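ABC sugar transporter, periplasmic sugar binding protein (Legionella pneumophila subsp. pneumophila, PDB 3ROT) probably binds a sugar in the periplasm and delivers it to a membrane ABC transporter for uptake. Local coordinates at residues 116-119 / 120-124; 207-210 / 211-214; 96-99 / 100-103. All blocks are in the same frame, centred on the assembly; numbering follows the deposited sequence.

Interaction 1 of 3, residues 116-119 / 120-124; sequences GKKL and GEKAL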
ATOM      1  N   GLY A 116     -22.386   8.004   3.297  1.00 23.03           N
ATOM      2  CA  GLY A 116     -22.221   8.646   2.003  1.00 22.10           C
ATOM      3  C   GLY A 116     -23.002   9.948   1.946  1.00 24.07           C
ATOM      4  O   GLY A 116     -22.482  10.986   1.533  1.00 24.84           O
ATOM      5  N   LYS A 117     -24.260   9.902   2.371  1.00 23.85           N
ATOM      6  CA  LYS A 117     -25.096  11.103   2.369  1.00 25.49           C
ATOM      7  C   LYS A 117     -24.438  12.184   3.201  1.00 24.44           C
ATOM      8  O   LYS A 117     -24.368  13.336   2.788  1.00 24.56           O
ATOM      9  CB  LYS A 117     -26.473  10.819   2.962  1.00 27.07           C
ATOM     10  CG  LYS A 117     -27.310   9.846   2.171  1.00 31.42           C
ATOM     11  CD  LYS A 117     -28.698   9.730   2.797  1.00 36.00           C
ATOM     12  CE  LYS A 117     -29.571   8.737   2.035  1.00 40.29           C
ATOM     13  NZ  LYS A 117     -29.686   9.091   0.591  1.00 43.76           N
ATOM     14  N   LYS A 118     -23.958  11.798   4.377  1.00 23.36           N
ATOM     15  CA  LYS A 118     -23.294  12.727   5.277  1.00 25.05           C
ATOM     16  C   LYS A 118     -22.034  13.334   4.660  1.00 24.44           C
ATOM     17  O   LYS A 118     -21.750  14.521   4.845  1.00 24.70           O
ATOM     18  CB  LYS A 118     -22.949  12.015   6.582  1.00 30.26           C
ATOM     19  CG  LYS A 118     -21.958  12.760   7.453  1.00 38.55           C
ATOM     20  CD  LYS A 118     -22.550  14.017   8.066  1.00 43.33           C
ATOM     21  CE  LYS A 118     -21.493  14.746   8.884  1.00 46.49           C
ATOM     22  NZ  LYS A 118     -20.807  13.829   9.852  1.00 46.89           N
ATOM     23  N   LEU A 119     -21.271  12.532   3.926  1.00 23.92           N
ATOM     24  CA  LEU A 119     -20.059  13.070   3.328  1.00 24.40           C
ATOM     25  C   LEU A 119     -20.470  14.066   2.261  1.00 22.71           C
ATOM     26  O   LEU A 119     -19.886  15.135   2.150  1.00 19.30           O
ATOM     27  CB  LEU A 119     -19.189  11.971   2.720  1.00 23.27           C
ATOM     28  CG  LEU A 119     -17.814  12.494   2.290  1.00 24.32           C
ATOM     29  CD1 LEU A 119     -17.174  13.260   3.457  1.00 22.86           C
ATOM     30  CD2 LEU A 119     -16.930  11.335   1.836  1.00 23.71           C
ATOM     31  N   GLY A 120     -21.487  13.699   1.490  1.00 24.49           N
ATOM     32  CA  GLY A 120     -21.995  14.580   0.456  1.00 24.52           C
ATOM     33  C   GLY A 120     -22.427  15.920   1.030  1.00 24.63           C
ATOM     34  O   GLY A 120     -22.072  16.956   0.491  1.00 25.70           O
ATOM     35  N   GLU A 121     -23.178  15.906   2.130  1.00 25.88           N
ATOM     36  CA  GLU A 121     -23.650  17.143   2.757  1.00 28.31           C
ATOM     37  C   GLU A 121     -22.516  18.013   3.306  1.00 28.29           C
ATOM     38  O   GLU A 121     -22.594  19.242   3.272  1.00 26.60           O
ATOM     39  CB  GLU A 121     -24.629  16.832   3.895  1.00 31.24           C
ATOM     40  CG  GLU A 121     -25.860  16.053   3.474  1.00 39.78           C
ATOM     41  CD  GLU A 121     -26.724  15.635   4.657  1.00 44.64           C
ATOM     42  OE1 GLU A 121     -26.170  15.116   5.653  1.00 48.05           O
ATOM     43  OE2 GLU A 121     -27.957  15.817   4.588  1.00 46.72           O
ATOM     44  N   LYS A 122     -21.467  17.378   3.818  1.00 26.49           N
ATOM     45  CA  LYS A 122     -20.341  18.120   4.370  1.00 27.00           C
ATOM     46  C   LYS A 122     -19.537  18.804   3.261  1.00 25.02           C
ATOM     47  O   LYS A 122     -19.105  19.948   3.409  1.00 25.41           O
ATOM     48  CB  LYS A 122     -19.443  17.178   5.185  1.00 27.98           C
ATOM     49  CG  LYS A 122     -18.172  17.818   5.722  1.00 31.27           C
ATOM     50  CD  LYS A 122     -18.444  19.077   6.523  1.00 33.24           C
ATOM     51  CE  LYS A 122     -19.501  18.843   7.584  1.00 36.81           C
ATOM     52  NZ  LYS A 122     -19.175  17.663   8.420  1.00 40.44           N
ATOM     53  N   ALA A 123     -19.341  18.100   2.152  1.00 24.63           N
ATOM     54  CA  ALA A 123     -18.599  18.648   1.021  1.00 24.93           C
ATOM     55  C   ALA A 123     -19.318  19.872   0.441  1.00 26.77           C
ATOM     56  O   ALA A 123     -18.681  20.823   0.001  1.00 26.56           O
ATOM     57  CB  ALA A 123     -18.430  17.579  -0.061  1.00 24.56           C
ATOM     58  N   LEU A 124     -20.647  19.847   0.442  1.00 26.82           N
ATOM     59  CA  LEU A 124     -21.408  20.969  -0.095  1.00 30.13           C
ATOM     60  C   LEU A 124     -21.349  22.159   0.849  1.00 30.21           C
ATOM     61  O   LEU A 124     -21.481  23.303   0.423  1.00 30.86           O
ATOM     62  CB  LEU A 124     -22.861  20.565  -0.352  1.00 30.78           C
ATOM     63  CG  LEU A 124     -23.033  19.466  -1.404  1.00 34.34           C
ATOM     64  CD1 LEU A 124     -24.499  19.321  -1.749  1.00 35.86           C
ATOM     65  CD2 LEU A 124     -22.241  19.813  -2.654  1.00 34.02           C
TER
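Gly-120, the first residue of 120-124, bonds back to Gly-116 within helix 112-126, one of the helices flanking the five-stranded parallel sheet of this type I periplasmic-binding-protein fold. Its N meets Gly-116 O at 2.9 Å, and the N-H points almost straight at the acceptor (167°). Glu-121 follows with the next i to i+4 bond, from its N to Lys-117 O. Its CG stands anti to the carbonyl carbon (chi1 -59°), which swings the side chain back along the helix and lays CG 3.2 Å from Lys-117 O. Lys-117 itself reaches away from the contact, and its NZ bonds Thr-154 OG1 on helix 143-158. Lys-122 N binds Lys-118 O with the donor tilted 28° from the carbonyl plane. The two lysine side chains run side by side in the same direction, with Lys-118 CE 3.8 Å from Lys-122 NZ. Their ammonium nitrogens, both NZ, are 4.4 Å apart, a closeness of like charges that probably costs some energy; a cation-pi contact of Lys-122 with Tyr-241 may partly offset this. Ala-123 N bonds Leu-119 O at 3.0 Å, and the side chains of both residues pack on Tyr-222 of strand 220-224, on the buried side of the helix. Leu-124, turned to Ile-155 and Leu-156, adds the next rung: its N reaches Gly-120 O at 3.2 Å.

Interaction 2 of 3, residues 207-210 / 211-214; sequences LLHP and DRYD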
ATOM      1  N   LEU A 207      -1.412  15.554  -5.619  1.00 25.71           N
ATOM      2  CA  LEU A 207      -1.751  16.787  -4.911  1.00 24.86           C
ATOM      3  C   LEU A 207      -0.519  17.361  -4.213  1.00 25.52           C
ATOM      4  O   LEU A 207      -0.428  18.567  -3.988  1.00 23.62           O
ATOM      5  CB  LEU A 207      -2.840  16.530  -3.865  1.00 23.91           C
ATOM      6  CG  LEU A 207      -4.200  16.029  -4.355  1.00 26.54           C
ATOM      7  CD1 LEU A 207      -5.029  15.623  -3.135  1.00 25.64           C
ATOM      8  CD2 LEU A 207      -4.914  17.109  -5.182  1.00 25.45           C
ATOM      9  N   LEU A 208       0.420  16.485  -3.866  1.00 25.38           N
ATOM     10  CA  LEU A 208       1.652  16.894  -3.187  1.00 26.81           C
ATOM     11  C   LEU A 208       2.735  17.357  -4.176  1.00 27.02           C
ATOM     12  O   LEU A 208       3.618  18.138  -3.818  1.00 28.42           O
ATOM     13  CB  LEU A 208       2.188  15.737  -2.327  1.00 27.53           C
ATOM     14  CG  LEU A 208       1.448  15.371  -1.031  1.00 28.34           C
ATOM     15  CD1 LEU A 208       1.962  14.030  -0.498  1.00 29.58           C
ATOM     16  CD2 LEU A 208       1.658  16.466   0.005  1.00 28.29           C
ATOM     17  N   HIS A 209       2.668  16.866  -5.411  1.00 27.16           N
ATOM     18  CA  HIS A 209       3.631  17.246  -6.447  1.00 28.97           C
ATOM     19  C   HIS A 209       2.867  17.478  -7.741  1.00 26.86           C
ATOM     20  O   HIS A 209       3.022  16.749  -8.714  1.00 26.82           O
ATOM     21  CB  HIS A 209       4.678  16.142  -6.625  1.00 32.02           C
ATOM     22  CG  HIS A 209       5.510  15.917  -5.400  1.00 37.43           C
ATOM     23  ND1 HIS A 209       5.131  15.062  -4.388  1.00 40.04           N
ATOM     24  CD2 HIS A 209       6.672  16.485  -4.997  1.00 38.71           C
ATOM     25  CE1 HIS A 209       6.025  15.111  -3.417  1.00 40.06           C
ATOM     26  NE2 HIS A 209       6.968  15.966  -3.760  1.00 39.33           N
ATOM     27  N   PRO A 210       2.022  18.519  -7.758  1.00 26.69           N
ATOM     28  CA  PRO A 210       1.228  18.820  -8.952  1.00 26.82           C
ATOM     29  C   PRO A 210       2.013  19.043 -10.241  1.00 26.90           C
ATOM     30  O   PRO A 210       1.574  18.619 -11.303  1.00 25.14           O
ATOM     31  CB  PRO A 210       0.384  20.024  -8.518  1.00 26.18           C
ATOM     32  CG  PRO A 210       1.243  20.695  -7.466  1.00 27.76           C
ATOM     33  CD  PRO A 210       1.831  19.534  -6.705  1.00 25.53           C
ATOM     34  N   ASP A 211       3.175  19.684 -10.162  1.00 29.35           N
ATOM     35  CA  ASP A 211       3.966  19.907 -11.371  1.00 31.43           C
ATOM     36  C   ASP A 211       4.491  18.584 -11.935  1.00 30.68           C
ATOM     37  O   ASP A 211       4.439  18.359 -13.144  1.00 30.72           O
ATOM     38  CB  ASP A 211       5.139  20.854 -11.089  1.00 35.81           C
ATOM     39  CG  ASP A 211       4.684  22.210 -10.575  1.00 42.38           C
ATOM     40  OD1 ASP A 211       3.686  22.747 -11.110  1.00 41.13           O
ATOM     41  OD2 ASP A 211       5.330  22.740  -9.640  1.00 45.92           O
ATOM     42  N   ARG A 212       4.979  17.706 -11.060  1.00 28.12           N
ATOM     43  CA  ARG A 212       5.498  16.406 -11.490  1.00 28.56           C
ATOM     44  C   ARG A 212       4.456  15.537 -12.188  1.00 30.11           C
ATOM     45  O   ARG A 212       4.781  14.778 -13.099  1.00 29.18           O
ATOM     46  CB  ARG A 212       6.039  15.621 -10.299  1.00 27.80           C
ATOM     47  CG  ARG A 212       7.238  16.233  -9.625  1.00 27.19           C
ATOM     48  CD  ARG A 212       7.767  15.316  -8.552  1.00 29.46           C
ATOM     49  NE  ARG A 212       8.902  15.905  -7.854  1.00 30.94           N
ATOM     50  CZ  ARG A 212       9.595  15.301  -6.892  1.00 33.31           C
ATOM     51  NH1 ARG A 212       9.277  14.072  -6.494  1.00 31.21           N
ATOM     52  NH2 ARG A 212      10.605  15.938  -6.320  1.00 33.04           N
ATOM     53  N   TYR A 213       3.206  15.640 -11.745  1.00 30.52           N
ATOM     54  CA  TYR A 213       2.127  14.848 -12.315  1.00 29.62           C
ATOM     55  C   TYR A 213       1.227  15.612 -13.270  1.00 31.22           C
ATOM     56  O   TYR A 213       0.274  15.050 -13.783  1.00 33.03           O
ATOM     57  CB  TYR A 213       1.281  14.251 -11.185  1.00 29.03           C
ATOM     58  CG  TYR A 213       2.041  13.236 -10.368  1.00 25.95           C
ATOM     59  CD1 TYR A 213       2.022  11.885 -10.708  1.00 24.97           C
ATOM     60  CD2 TYR A 213       2.866  13.641  -9.326  1.00 26.38           C
ATOM     61  CE1 TYR A 213       2.818  10.967 -10.032  1.00 26.25           C
ATOM     62  CE2 TYR A 213       3.667  12.737  -8.651  1.00 26.60           C
ATOM     63  CZ  TYR A 213       3.648  11.406  -9.007  1.00 25.30           C
ATOM     64  OH  TYR A 213       4.492  10.524  -8.360  1.00 30.90           O
ATOM     65  N   ASP A 214       1.534  16.878 -13.527  1.00 32.99           N
ATOM     66  CA  ASP A 214       0.695  17.689 -14.416  1.00 36.44           C
ATOM     67  C   ASP A 214      -0.744  17.629 -13.918  1.00 34.23           C
ATOM     68  O   ASP A 214      -1.662  17.263 -14.652  1.00 35.00           O
ATOM     69  CB  ASP A 214       0.754  17.180 -15.862  1.00 39.84           C
ATOM     70  CG  ASP A 214       2.101  17.425 -16.510  1.00 44.46           C
ATOM     71  OD1 ASP A 214       2.529  18.603 -16.574  1.00 47.10           O
ATOM     72  OD2 ASP A 214       2.731  16.439 -16.955  1.00 48.10           O
TER
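A short, weakly bonded helical turn at about 210-213 follows helix 197-208 after a break at His-209, and at its start His-209 meets Arg-212. The two side chains lie next to one another and point the same way. With CG anti to the carbonyl carbon (chi1 -65°) and the chain extended to NE, Arg-212 passes its CD 3.7 Å from His-209 CB and then spreads its guanidinium over one face of the imidazole. NH1 of Arg-212 stands 3.8 Å above the plane of the His-209 ring, displaced toward the rim, while NE approaches His-209 CD2 at 3.7 Å. With that displacement and the planes 26° apart, the overlap is offset and the groups do not lie flat on one another.

The backbone of the turn is drawn together by His-209 O, which accepts a bond from Tyr-213 N at 3.2 Å. His-209 O also lies in the plane of the Tyr-213 ring, at its edge, 3.2 Å from Tyr-213 CD2. Asp-214 then ends the turn in a Schellman motif, its positive phi (54°) taking the chain out of the helical turn; its N makes a weak bond to Asp-211 O. Tyr-213 is buried against Gln-205 and Met-206 of helix 197-208. The second subunit borders the turn: Arg-212 O accepts a hydrogen bond from Gln-23 NE2 of that subunit, whose Phe-248 packs on Arg-212.

Interaction 3 of 3, residues 96-99 / 100-103; sequences PKDK and TKNP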
ATOM      1  N   PRO A  96     -24.389  -7.793   4.039  1.00 27.66           N
ATOM      2  CA  PRO A  96     -25.270  -8.077   2.903  1.00 28.51           C
ATOM      3  C   PRO A  96     -26.634  -7.411   3.088  1.00 29.81           C
ATOM      4  O   PRO A  96     -26.991  -7.009   4.191  1.00 30.08           O
ATOM      5  CB  PRO A  96     -25.365  -9.597   2.926  1.00 27.90           C
ATOM      6  CG  PRO A  96     -25.394  -9.882   4.399  1.00 28.01           C
ATOM      7  CD  PRO A  96     -24.294  -8.963   4.930  1.00 26.39           C
ATOM      8  N   LYS A  97     -27.403  -7.308   2.014  1.00 32.40           N
ATOM      9  CA  LYS A  97     -28.721  -6.687   2.113  1.00 36.80           C
ATOM     10  C   LYS A  97     -29.768  -7.622   2.739  1.00 36.46           C
ATOM     11  O   LYS A  97     -30.654  -7.176   3.467  1.00 36.79           O
ATOM     12  CB  LYS A  97     -29.205  -6.232   0.727  1.00 40.26           C
ATOM     13  CG  LYS A  97     -29.545  -7.372  -0.220  1.00 46.03           C
ATOM     14  CD  LYS A  97     -30.349  -6.894  -1.430  1.00 50.93           C
ATOM     15  CE  LYS A  97     -29.522  -6.001  -2.353  1.00 55.20           C
ATOM     16  NZ  LYS A  97     -30.290  -5.545  -3.558  1.00 56.31           N
ATOM     17  N   ASP A  98     -29.655  -8.918   2.476  1.00 36.38           N
ATOM     18  CA  ASP A  98     -30.630  -9.873   2.993  1.00 37.24           C
ATOM     19  C   ASP A  98     -30.019 -10.976   3.844  1.00 36.92           C
ATOM     20  O   ASP A  98     -29.412 -11.911   3.322  1.00 37.69           O
ATOM     21  CB  ASP A  98     -31.399 -10.473   1.817  1.00 40.08           C
ATOM     22  CG  ASP A  98     -32.324 -11.600   2.227  1.00 41.66           C
ATOM     23  OD1 ASP A  98     -32.794 -11.621   3.386  1.00 43.92           O
ATOM     24  OD2 ASP A  98     -32.597 -12.459   1.369  1.00 43.34           O
ATOM     25  N   LYS A  99     -30.202 -10.881   5.157  1.00 37.10           N
ATOM     26  CA  LYS A  99     -29.635 -11.881   6.049  1.00 39.47           C
ATOM     27  C   LYS A  99     -30.383 -13.207   6.116  1.00 39.63           C
ATOM     28  O   LYS A  99     -29.948 -14.127   6.820  1.00 39.51           O
ATOM     29  CB  LYS A  99     -29.453 -11.316   7.466  1.00 41.36           C
ATOM     30  CG  LYS A  99     -30.677 -10.667   8.070  1.00 41.66           C
ATOM     31  CD  LYS A  99     -30.570 -10.643   9.597  1.00 44.10           C
ATOM     32  CE  LYS A  99     -29.240 -10.082  10.080  1.00 41.29           C
ATOM     33  NZ  LYS A  99     -29.043 -10.339  11.535  1.00 38.35           N
ATOM     34  N   THR A 100     -31.506 -13.317   5.407  1.00 38.65           N
ATOM     35  CA  THR A 100     -32.229 -14.586   5.395  1.00 39.95           C
ATOM     36  C   THR A 100     -31.373 -15.504   4.534  1.00 38.16           C
ATOM     37  O   THR A 100     -31.130 -16.655   4.885  1.00 38.36           O
ATOM     38  CB  THR A 100     -33.631 -14.467   4.761  1.00 41.75           C
ATOM     39  OG1 THR A 100     -33.509 -14.005   3.413  1.00 45.74           O
ATOM     40  CG2 THR A 100     -34.500 -13.496   5.552  1.00 43.36           C
ATOM     41  N   LYS A 101     -30.891 -14.963   3.416  1.00 38.39           N
ATOM     42  CA  LYS A 101     -30.042 -15.698   2.484  1.00 37.81           C
ATOM     43  C   LYS A 101     -28.596 -15.713   2.969  1.00 36.16           C
ATOM     44  O   LYS A 101     -27.857 -16.663   2.710  1.00 34.39           O
ATOM     45  CB  LYS A 101     -30.112 -15.056   1.094  1.00 40.16           C
ATOM     46  CG  LYS A 101     -31.527 -14.973   0.555  1.00 45.01           C
ATOM     47  CD  LYS A 101     -31.616 -14.244  -0.782  1.00 48.97           C
ATOM     48  CE  LYS A 101     -31.094 -15.086  -1.933  1.00 51.43           C
ATOM     49  NZ  LYS A 101     -31.442 -14.475  -3.253  1.00 53.23           N
ATOM     50  N   ASN A 102     -28.205 -14.652   3.674  1.00 35.42           N
ATOM     51  CA  ASN A 102     -26.847 -14.520   4.199  1.00 34.04           C
ATOM     52  C   ASN A 102     -26.896 -14.324   5.710  1.00 33.90           C
ATOM     53  O   ASN A 102     -26.658 -13.227   6.215  1.00 33.29           O
ATOM     54  CB  ASN A 102     -26.143 -13.324   3.547  1.00 32.53           C
ATOM     55  CG  ASN A 102     -26.083 -13.437   2.042  1.00 31.07           C
ATOM     56  OD1 ASN A 102     -26.844 -12.784   1.322  1.00 30.63           O
ATOM     57  ND2 ASN A 102     -25.185 -14.278   1.555  1.00 29.97           N
ATOM     58  N   PRO A 103     -27.183 -15.403   6.452  1.00 32.95           N
ATOM     59  CA  PRO A 103     -27.270 -15.340   7.912  1.00 32.67           C
ATOM     60  C   PRO A 103     -25.993 -14.958   8.650  1.00 31.07           C
ATOM     61  O   PRO A 103     -24.896 -15.407   8.314  1.00 32.63           O
ATOM     62  CB  PRO A 103     -27.756 -16.739   8.287  1.00 31.48           C
ATOM     63  CG  PRO A 103     -27.111 -17.592   7.246  1.00 30.93           C
ATOM     64  CD  PRO A 103     -27.313 -16.795   5.981  1.00 32.55           C
TER
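The carboxylate of Asp-98 is met by Thr-100 from two directions. Thr-100 N-H comes down on OD1 of Asp-98 from above the carboxylate plane, 60° out of it, at 2.9 Å. The Thr-100 hydroxyl lies in front of both carboxylate oxygens and donates to OD1; the distance from Thr-100 OG1 to Asp-98 OD1, 2.5 Å, is very short and doubtful in its exact value. Thr-100 holds OG1 between its backbone N and carbonyl carbon (chi1 59°), which turns the hydroxyl back to the acid. The bond from the side chain of Asp-98 to the backbone N two residues on defines an Asx turn.

A main-chain bond spans five residues: Asn-102 N donates to Asp-98 O at 3.0 Å, with the donor in the carbonyl plane. Two CA-H...O contacts accompany this bond: Lys-99 CA lies 3.3 Å from the backbone O of Asn-102, and Pro-103 CA lies 3.1 Å from Lys-99 O. The side chains of Pro-96 and Asn-102 pass one another running in opposite senses, Pro-96 CG resting 3.6 Å from Asn-102 CB.

The turn lies in the loop between strands 89-92 and 107-109. Pro-103 and Asn-102 pack on Leu-79 of helix 76-85, and Lys-101 O receives a hydrogen bond from Gln-80 NE2. The amino group of Lys-99 bonds Tyr-104 O and also makes a cation-pi contact with the Tyr-104 ring. Two N-H bonds, from Thr-100 to OD1 and from Asn-102 to the backbone O of Asp-98, are consistent with Asp-98 holding the turn, with the doubtful hydroxyl contact standing apart from them. The N-H donated to OD1 would be expected to favour the charged form of the carboxylate.

In the fold
Followed from the N terminus, the three contacts come in series, none nested in or crossing another. Interaction 3 comes first, closing a tight turn in the loop between strands 89-92 and 107-109 of the six-stranded sheet and settling it against helix 76-85. Strand 107-109 then leads into helix 112-126, where interaction 1 is a stretch of regular helix lying on strands 220-224 and 241-243 of the other sheet. Interaction 2 closes the short turn after helix 197-208, where the second subunit meets the chain. Centres of interactions 1 and 2 are 27 Å apart, and interactions 2 and 3 lie on opposite sides of the chain's centre, 45 Å between centres.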